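Local coordinates for methyltransferase-like protein 13 (Homo sapiens, PDB 5WCJ), which methylates elongation factor 1-alpha at its N terminus through the C-terminal domain crystallised here, and at an internal lysine through its N-terminal domain, at residues A[30-35]-A[212-217]; A[37-42]-A[219-224]. One frame throughout, in Å; residues are numbered along the deposited sequence. Where two conformers were deposited one is given.

Packing between the two ends of a Rossmann-like methyltransferase domain is illustrated by two contacts that share helix 211-226. Their centres lie about 10 Å apart, each about 17 Å from the centre of the chain. The segments alternate along the sequence: 30-35 and 37-42 come before the first strand of the sheet, 44-49, whereas 212-217 and 219-224 follow its last strand, 197-202. The loop of contact 1 and helix 36-41 of contact 2 thus meet successive parts of one late helix. Leu221 CD2 of contact 2 joins them, resting 3.5 Å from Ala31 N of contact 1. Both contacts are structural packing, formed by residues outside the interval that contains those lining the S-adenosyl-L-homocysteine pocket.

Contact 1 (A[30-35]-A[212-217]); sequences LALLRN and PELLET
Ala31 makes the closest backbone approach to helix 211-226, its CA lying 5.7 Å from Thr217 CA. The lone methyl of Ala31 is consistent with so close an approach. It points at the helix and rests 4.0 Å from Thr217 O, while the carbonyl oxygen of Ala31 lies 3.9 Å from Thr217 CB. These are van der Waals contacts. The threonine side chain was modelled in two conformers, so the precise place of its hydroxyl carries little weight.

At Leu32 the chain reaches the helix by a less direct path. Its CB departs away from the helix, but a chi1 of -56° places CG beside the backbone N and brings the end of the side chain back. CD2 then meets Leu214 CD1 at 3.8 Å, the two branched ends meeting at a slant. Leu214 reaches this point with chi1 at -140° and chi2 at 31°, both some 30-40° off staggered values. Just beyond, the backbone of the first segment turns: Leu33 N donates to Leu30 O at 3.1 Å, the i to i+3 bond of a 3-10 turn. Along this turn Ala31 points at the helix and Leu32 curls its end back to it, while Leu30 and Leu33 turn to other neighbours.

In the fold, Leu32 and Leu214 both touch Tyr187 of edge strand 185-190, one of the two outermost in this chain, which gives the leucine pair an aromatic neighbour. Leu30 and Leu33 instead pack on Val120 of strand 118-123 and on Leu39 of helix 36-41. The 30-35 connection is therefore lodged between the sheet, the early helix 36-41 and the late helix 211-226.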
loop_
_atom_site.group_PDB
_atom_site.type_symbol
_atom_site.label_atom_id
_atom_site.label_comp_id
_atom_site.label_asym_id
_atom_site.label_seq_id
_atom_site.Cartn_x
_atom_site.Cartn_y
_atom_site.Cartn_z
ATOM N N LEU A 30 2.442 -7.762 2.625
ATOM C CA LEU A 30 2.990 -7.578 3.966
ATOM C C LEU A 30 3.838 -8.788 4.418
ATOM O O LEU A 30 4.764 -8.640 5.244
ATOM C CB LEU A 30 1.872 -7.316 4.967
ATOM C CG LEU A 30 0.992 -6.088 4.762
ATOM C CD1 LEU A 30 -0.111 -6.016 5.814
ATOM C CD2 LEU A 30 1.834 -4.837 4.794
ATOM N N ALA A 31 3.561 -9.967 3.857
ATOM C CA ALA A 31 4.398 -11.148 4.140
ATOM C C ALA A 31 5.884 -10.993 3.758
ATOM O O ALA A 31 6.734 -11.663 4.342
ATOM C CB ALA A 31 3.801 -12.377 3.491
ATOM N N LEU A 32 6.222 -10.078 2.841
ATOM C CA LEU A 32 7.627 -9.819 2.506
ATOM C C LEU A 32 8.405 -8.989 3.534
ATOM O O LEU A 32 9.602 -8.759 3.339
ATOM C CB LEU A 32 7.747 -9.145 1.128
ATOM C CG LEU A 32 7.090 -9.905 -0.028
ATOM C CD1 LEU A 32 7.167 -9.095 -1.307
ATOM C CD2 LEU A 32 7.756 -11.255 -0.216
ATOM N N LEU A 33 7.743 -8.501 4.585
ATOM C CA LEU A 33 8.435 -7.694 5.600
ATOM C C LEU A 33 9.254 -8.478 6.645
ATOM O O LEU A 33 10.381 -8.096 6.952
ATOM C CB LEU A 33 7.448 -6.817 6.348
ATOM C CG LEU A 33 6.859 -5.644 5.592
ATOM C CD1 LEU A 33 5.710 -5.079 6.392
ATOM C CD2 LEU A 33 7.924 -4.573 5.357
ATOM N N ARG A 34 8.679 -9.510 7.233
ATOM C CA ARG A 34 9.250 -10.090 8.477
ATOM C C ARG A 34 8.302 -11.100 9.107
ATOM O O ARG A 34 7.151 -11.223 8.684
ATOM C CB ARG A 34 9.560 -8.991 9.517
ATOM N N ASN A 35 8.789 -11.806 10.130
ATOM C CA ASN A 35 7.982 -12.789 10.865
ATOM C C ASN A 35 6.521 -12.314 11.014
ATOM O O ASN A 35 6.276 -11.296 11.657
ATOM C CB ASN A 35 8.589 -13.054 12.249
ATOM N N PRO A 212 10.897 -21.907 -0.265
ATOM C CA PRO A 212 10.223 -22.464 0.919
ATOM C C PRO A 212 9.846 -21.407 1.974
ATOM O O PRO A 212 8.751 -21.468 2.530
ATOM C CB PRO A 212 11.252 -23.471 1.499
ATOM C CG PRO A 212 12.481 -23.368 0.646
ATOM C CD PRO A 212 12.103 -22.681 -0.631
ATOM N N GLU A 213 10.751 -20.464 2.231
ATOM C CA GLU A 213 10.507 -19.355 3.178
ATOM C C GLU A 213 9.381 -18.445 2.686
ATOM O O GLU A 213 8.504 -18.070 3.449
ATOM C CB GLU A 213 11.788 -18.533 3.384
ATOM N N LEU A 214 9.416 -18.137 1.393
ATOM C CA LEU A 214 8.342 -17.413 0.682
ATOM C C LEU A 214 6.970 -18.045 0.937
ATOM O O LEU A 214 6.017 -17.373 1.322
ATOM C CB LEU A 214 8.659 -17.393 -0.823
ATOM C CG LEU A 214 8.433 -16.181 -1.722
ATOM C CD1 LEU A 214 8.587 -14.834 -1.016
ATOM C CD2 LEU A 214 9.373 -16.279 -2.919
ATOM N N LEU A 215 6.898 -19.361 0.763
ATOM C CA LEU A 215 5.678 -20.117 1.009
ATOM C C LEU A 215 5.271 -20.107 2.492
ATOM O O LEU A 215 4.107 -19.929 2.814
ATOM C CB LEU A 215 5.872 -21.562 0.540
ATOM C CG LEU A 215 4.632 -22.449 0.464
ATOM C CD1 LEU A 215 3.837 -22.147 -0.792
ATOM C CD2 LEU A 215 5.028 -23.924 0.515
ATOM N N GLU A 216 6.241 -20.283 3.382
ATOM C CA GLU A 216 5.977 -20.341 4.810
ATOM C C GLU A 216 5.387 -19.012 5.323
ATOM O O GLU A 216 4.317 -19.008 5.958
ATOM C CB GLU A 216 7.265 -20.693 5.563
ATOM N N THR A 217 6.050 -17.899 4.989
ATOM C CA THR A 217 5.611 -16.566 5.432
ATOM C C THR A 217 4.201 -16.224 4.927
ATOM O O THR A 217 3.389 -15.689 5.670
ATOM C CB THR A 217 6.620 -15.455 5.044
ATOM O OG1 THR A 217 6.814 -15.419 3.621
ATOM C CG2 THR A 217 7.976 -15.676 5.752
#

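Contact 2 (A[37-42]-A[219-224]); sequences ELLLEI and QALERT
Leu39 and Leu221 have similar first torsions: each carries CG opposite its own backbone N, with chi1 -167° in Leu39 and -173° in Leu221, and these torsions extend both branched ends into the space between the helices. The CB of Leu39 already points at helix 211-226. That of Leu221 does not, and its branched end has to cover the remaining gap. Leu39 CD2 and Leu221 CD1 meet at 3.8 Å, one methyl from each leucine making the touch.

The second point of contact lies one residue further along helix 36-41. The CB of Leu40 points toward the late helix, and its CD1 lies 4.2 Å from Thr224 CB, a looser approach than that of the leucine pair. Thr224 meets the leucine through CB, while its hydroxyl is engaged within its own helix: OG1 donates to Leu221 O at 2.7 Å, with a C=O...donor angle of 133° and the donor tilted out of the carbonyl plane. The bond helps hold the threonine side chain at its first torsion. Leu221 thus serves twice, with its methyl in the packing and its carbonyl holding Thr224.

Around the pair, Phe64 touches both Leu39 and Leu40, extending the apolar cluster beyond the two helices. The meeting of helix 36-41 with helix 211-226 thus rests on dispersion and, mainly at the buried Leu39-Leu221 pair, the exclusion of water, forces with little directionality; the bulk of the side chains sets the spacing.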
loop_
_atom_site.group_PDB
_atom_site.type_symbol
_atom_site.label_atom_id
_atom_site.label_comp_id
_atom_site.label_asym_id
_atom_site.label_seq_id
_atom_site.Cartn_x
_atom_site.Cartn_y
_atom_site.Cartn_z
ATOM N N GLU A 37 4.045 -13.498 12.673
ATOM C CA GLU A 37 3.737 -13.435 14.098
ATOM C C GLU A 37 4.080 -12.041 14.604
ATOM O O GLU A 37 3.222 -11.344 15.163
ATOM C CB GLU A 37 4.530 -14.491 14.876
ATOM N N LEU A 38 5.322 -11.621 14.367
ATOM C CA LEU A 38 5.750 -10.294 14.792
ATOM C C LEU A 38 4.955 -9.168 14.147
ATOM O O LEU A 38 4.706 -8.166 14.794
ATOM C CB LEU A 38 7.251 -10.059 14.554
ATOM C CG LEU A 38 8.259 -10.614 15.562
ATOM C CD1 LEU A 38 9.563 -9.849 15.402
ATOM C CD2 LEU A 38 7.777 -10.543 17.008
ATOM N N LEU A 39 4.542 -9.355 12.893
ATOM C CA LEU A 39 3.865 -8.326 12.087
ATOM C C LEU A 39 2.646 -7.680 12.753
ATOM O O LEU A 39 2.463 -6.473 12.663
ATOM C CB LEU A 39 3.468 -8.936 10.744
ATOM C CG LEU A 39 3.006 -8.077 9.581
ATOM C CD1 LEU A 39 4.118 -7.147 9.126
ATOM C CD2 LEU A 39 2.581 -8.996 8.444
ATOM N N LEU A 40 1.810 -8.478 13.409
ATOM C CA LEU A 40 0.695 -7.952 14.187
ATOM C C LEU A 40 1.138 -7.245 15.484
ATOM O O LEU A 40 0.452 -6.361 15.980
ATOM C CB LEU A 40 -0.246 -9.084 14.599
ATOM C CG LEU A 40 -1.161 -9.719 13.562
ATOM C CD1 LEU A 40 -2.007 -10.773 14.259
ATOM C CD2 LEU A 40 -2.037 -8.676 12.893
ATOM N N GLU A 41 2.265 -7.680 16.038
ATOM C CA GLU A 41 2.702 -7.276 17.377
ATOM C C GLU A 41 3.632 -6.072 17.412
ATOM O O GLU A 41 4.015 -5.639 18.511
ATOM C CB GLU A 41 3.431 -8.436 18.033
ATOM C CG GLU A 41 2.589 -9.690 18.157
ATOM C CD GLU A 41 3.361 -10.873 18.710
ATOM O OE1 GLU A 41 4.573 -10.731 18.999
ATOM O OE2 GLU A 41 2.735 -11.954 18.863
ATOM N N ILE A 42 4.001 -5.534 16.238
ATOM C CA ILE A 42 4.930 -4.403 16.152
ATOM C C ILE A 42 4.361 -3.291 15.254
ATOM O O ILE A 42 3.598 -3.582 14.323
ATOM C CB ILE A 42 6.326 -4.858 15.664
ATOM C CG1 ILE A 42 6.272 -5.480 14.256
ATOM C CG2 ILE A 42 6.927 -5.867 16.649
ATOM C CD1 ILE A 42 6.557 -4.535 13.117
ATOM N N GLN A 219 1.709 -18.379 4.159
ATOM C CA GLN A 219 0.688 -19.207 4.815
ATOM C C GLN A 219 0.433 -18.770 6.260
ATOM O O GLN A 219 -0.702 -18.773 6.724
ATOM C CB GLN A 219 1.075 -20.686 4.742
ATOM C CG GLN A 219 1.012 -21.209 3.309
ATOM C CD GLN A 219 1.529 -22.624 3.153
ATOM O OE1 GLN A 219 2.341 -23.104 3.951
ATOM N NE2 GLN A 219 1.071 -23.298 2.104
ATOM N N ALA A 220 1.496 -18.391 6.950
ATOM C CA ALA A 220 1.394 -17.849 8.296
ATOM C C ALA A 220 0.546 -16.562 8.343
ATOM O O ALA A 220 -0.309 -16.421 9.212
ATOM C CB ALA A 220 2.781 -17.593 8.849
ATOM N N LEU A 221 0.751 -15.658 7.378
ATOM C CA LEU A 221 -0.038 -14.426 7.317
ATOM C C LEU A 221 -1.512 -14.702 7.132
ATOM O O LEU A 221 -2.329 -14.123 7.830
ATOM C CB LEU A 221 0.460 -13.489 6.203
ATOM C CG LEU A 221 -0.178 -12.091 6.130
ATOM C CD1 LEU A 221 -0.193 -11.365 7.469
ATOM C CD2 LEU A 221 0.539 -11.257 5.090
ATOM N N GLU A 222 -1.858 -15.607 6.212
ATOM C CA GLU A 222 -3.272 -15.888 5.906
ATOM C C GLU A 222 -4.015 -16.552 7.076
ATOM O O GLU A 222 -5.230 -16.389 7.204
ATOM C CB GLU A 222 -3.411 -16.764 4.658
ATOM N N ARG A 223 -3.283 -17.295 7.906
ATOM C CA ARG A 223 -3.849 -17.974 9.082
ATOM C C ARG A 223 -4.353 -16.958 10.105
ATOM O O ARG A 223 -5.450 -17.099 10.646
ATOM C CB ARG A 223 -2.802 -18.883 9.743
ATOM N N THR A 224 -3.543 -15.930 10.347
ATOM C CA THR A 224 -3.902 -14.861 11.280
ATOM C C THR A 224 -5.080 -14.017 10.751
ATOM O O THR A 224 -6.046 -13.782 11.464
ATOM C CB THR A 224 -2.689 -13.962 11.597
ATOM O OG1 THR A 224 -2.299 -13.247 10.422
ATOM C CG2 THR A 224 -1.507 -14.794 12.101
#